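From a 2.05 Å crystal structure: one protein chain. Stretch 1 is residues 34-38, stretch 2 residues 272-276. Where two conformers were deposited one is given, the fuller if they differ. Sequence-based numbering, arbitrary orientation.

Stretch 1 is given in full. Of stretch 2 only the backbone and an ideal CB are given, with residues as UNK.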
# COMPACT_ATOMS: atom_id res chain seq x y z
N SER A 34 -14.10 5.85 -22.76
CA SER A 34 -13.58 4.48 -22.72
C SER A 34 -12.06 4.49 -22.81
O SER A 34 -11.47 5.24 -23.59
CB SER A 34 -14.13 3.60 -23.85
OG SER A 34 -15.49 3.28 -23.69
N HIS A 35 -11.44 3.63 -22.01
CA HIS A 35 -10.00 3.57 -21.85
C HIS A 35 -9.28 2.96 -23.04
O HIS A 35 -9.80 2.06 -23.70
CB HIS A 35 -9.66 2.75 -20.58
CG HIS A 35 -8.21 2.70 -20.25
ND1 HIS A 35 -7.42 3.83 -20.25
CD2 HIS A 35 -7.41 1.68 -19.86
CE1 HIS A 35 -6.19 3.50 -19.90
NE2 HIS A 35 -6.15 2.20 -19.67
N ALA A 36 -8.07 3.46 -23.30
CA ALA A 36 -7.08 2.82 -24.19
C ALA A 36 -7.64 2.48 -25.57
O ALA A 36 -8.01 3.39 -26.33
CB ALA A 36 -6.40 1.58 -23.48
N ALA A 37 -7.66 1.20 -25.93
CA ALA A 37 -7.96 0.80 -27.32
C ALA A 37 -9.42 1.04 -27.68
O ALA A 37 -9.76 1.11 -28.87
CB ALA A 37 -7.59 -0.67 -27.58
N GLY A 38 -10.26 1.19 -26.66
CA GLY A 38 -11.68 1.39 -26.87
C GLY A 38 -12.10 2.83 -26.85
O GLY A 38 -13.25 3.12 -26.68
N UNK A 272 -9.12 -6.44 -17.04
CA UNK A 272 -10.04 -5.31 -16.95
C UNK A 272 -10.09 -4.49 -18.23
O UNK A 272 -11.10 -3.87 -18.51
CB UNK A 272 -9.64 -4.41 -15.78
N UNK A 273 -9.03 -4.54 -19.05
CA UNK A 273 -9.03 -3.98 -20.41
C UNK A 273 -8.06 -4.78 -21.30
O UNK A 273 -7.24 -5.58 -20.81
CB UNK A 273 -8.64 -2.50 -20.39
N UNK A 274 -8.21 -4.59 -22.61
CA UNK A 274 -7.42 -5.36 -23.60
C UNK A 274 -6.96 -4.44 -24.70
O UNK A 274 -7.66 -3.47 -25.04
CB UNK A 274 -8.23 -6.52 -24.19
N UNK A 275 -5.78 -4.72 -25.24
CA UNK A 275 -5.27 -4.02 -26.42
C UNK A 275 -4.24 -4.89 -27.15
O UNK A 275 -3.43 -5.56 -26.51
CB UNK A 275 -4.65 -2.68 -26.02
N UNK A 276 -4.29 -4.89 -28.47
CA UNK A 276 -3.36 -5.69 -29.26
C UNK A 276 -3.68 -5.57 -30.72
O UNK A 276 -4.22 -4.56 -31.14
CB UNK A 276 -3.39 -7.16 -28.83

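Position 272 stands clear of stretch 1. Its ideal CB has nothing of that stretch within 5.5 Å, so the visible atoms scarcely restrict the side chain, and small polar, branched or larger residues would all be compatible. The deposited residue is Thr272, in the t rotamer, which makes no contact with stretch 1; its OG1 is hydrogen-bonded elsewhere in the structure.

At position 273 the backbone is extended (phi/psi -151/164) and CA-to-CB points toward stretch 1. The ideal CB lies 4.4 Å from CD2 of His35, and the methyl of Ala36 is exposed to the same space. What stretch 1 offers here is the carbon edge of an imidazole beside a small apolar group, a setting suited to a flat aromatic ring, although a leucine, isoleucine or methionine could also cover it. The residue is Phe273. With chi1 at 80° (p), its ring presents one face to the edge of His35: the planes meet at 74°, the centroids are 4.5 Å apart, and His35 CD2 comes within 3.7 Å of Phe273 CG. This edge-to-face arrangement sets a polarized C-H edge against the pi cloud. The same ring reaches Ala36, whose CB is 3.8 Å from Phe273 CE2.

Position 274, still extended at -138/147, turns its CB away, as the alternation of an extended chain leads one to expect. Stretch 1 therefore sets little preference, and many side chains would fit. Leu274 occupies it; the nearest approach of its side chain is from Leu274 CB to Ala37 CB, 6.7 Å. Its backbone does the work instead: Leu274 O accepts a hydrogen bond from water 1 (2.7 Å to the water O), and that water accepts a weak one from Ala37 N (3.1 Å to the water O), linking two stretches that share no direct hydrogen bond.

Position 275 points toward stretch 1 again. Its ideal CB is 3.9 Å from Ala37 CB and 5.3 Å from Ala36 CB, so two methyls and no charge await it. An apolar side chain is favoured, whether valine, leucine, isoleucine or a longer unbranched one able to reach Ala36. The deposited residue is Met275, modelled as selenomethionine. Chi1 and chi2 are both t, and its CG packs 3.8 Å from Ala37 CB. Chi3, near 7°, brings CE to 3.1 Å from Ala36 CB, a very tight approach in this one of two deposited conformers.

Position 276 directs its ideal CB away and finds nothing of stretch 1 nearby. Its phi/psi of 177/-152 is most readily adopted by glycine, and Gly276 is found there, making no contact with stretch 1.

Stretch 2, residues 272-276: TFLMG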
# COMPACT_ATOMS: atom_id res chain seq x y z
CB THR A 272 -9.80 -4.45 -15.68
OG1 THR A 272 -10.95 -3.65 -15.39
CG2 THR A 272 -8.54 -3.55 -15.77
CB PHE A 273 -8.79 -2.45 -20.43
CG PHE A 273 -7.33 -2.02 -20.29
CD1 PHE A 273 -6.74 -1.90 -19.03
CD2 PHE A 273 -6.57 -1.71 -21.41
CE1 PHE A 273 -5.40 -1.49 -18.87
CE2 PHE A 273 -5.20 -1.30 -21.28
CZ PHE A 273 -4.63 -1.18 -20.01
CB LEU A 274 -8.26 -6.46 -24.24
CG LEU A 274 -8.83 -7.49 -23.29
CD1 LEU A 274 -9.85 -8.36 -23.99
CD2 LEU A 274 -7.69 -8.33 -22.64
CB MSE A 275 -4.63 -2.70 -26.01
CG MSE A 275 -4.03 -1.93 -27.17
SE MSE A 275 -3.71 -0.07 -26.77
CE MSE A 275 -4.13 -0.09 -24.88
O HOH W 1 -8.77 -1.14 -24.25
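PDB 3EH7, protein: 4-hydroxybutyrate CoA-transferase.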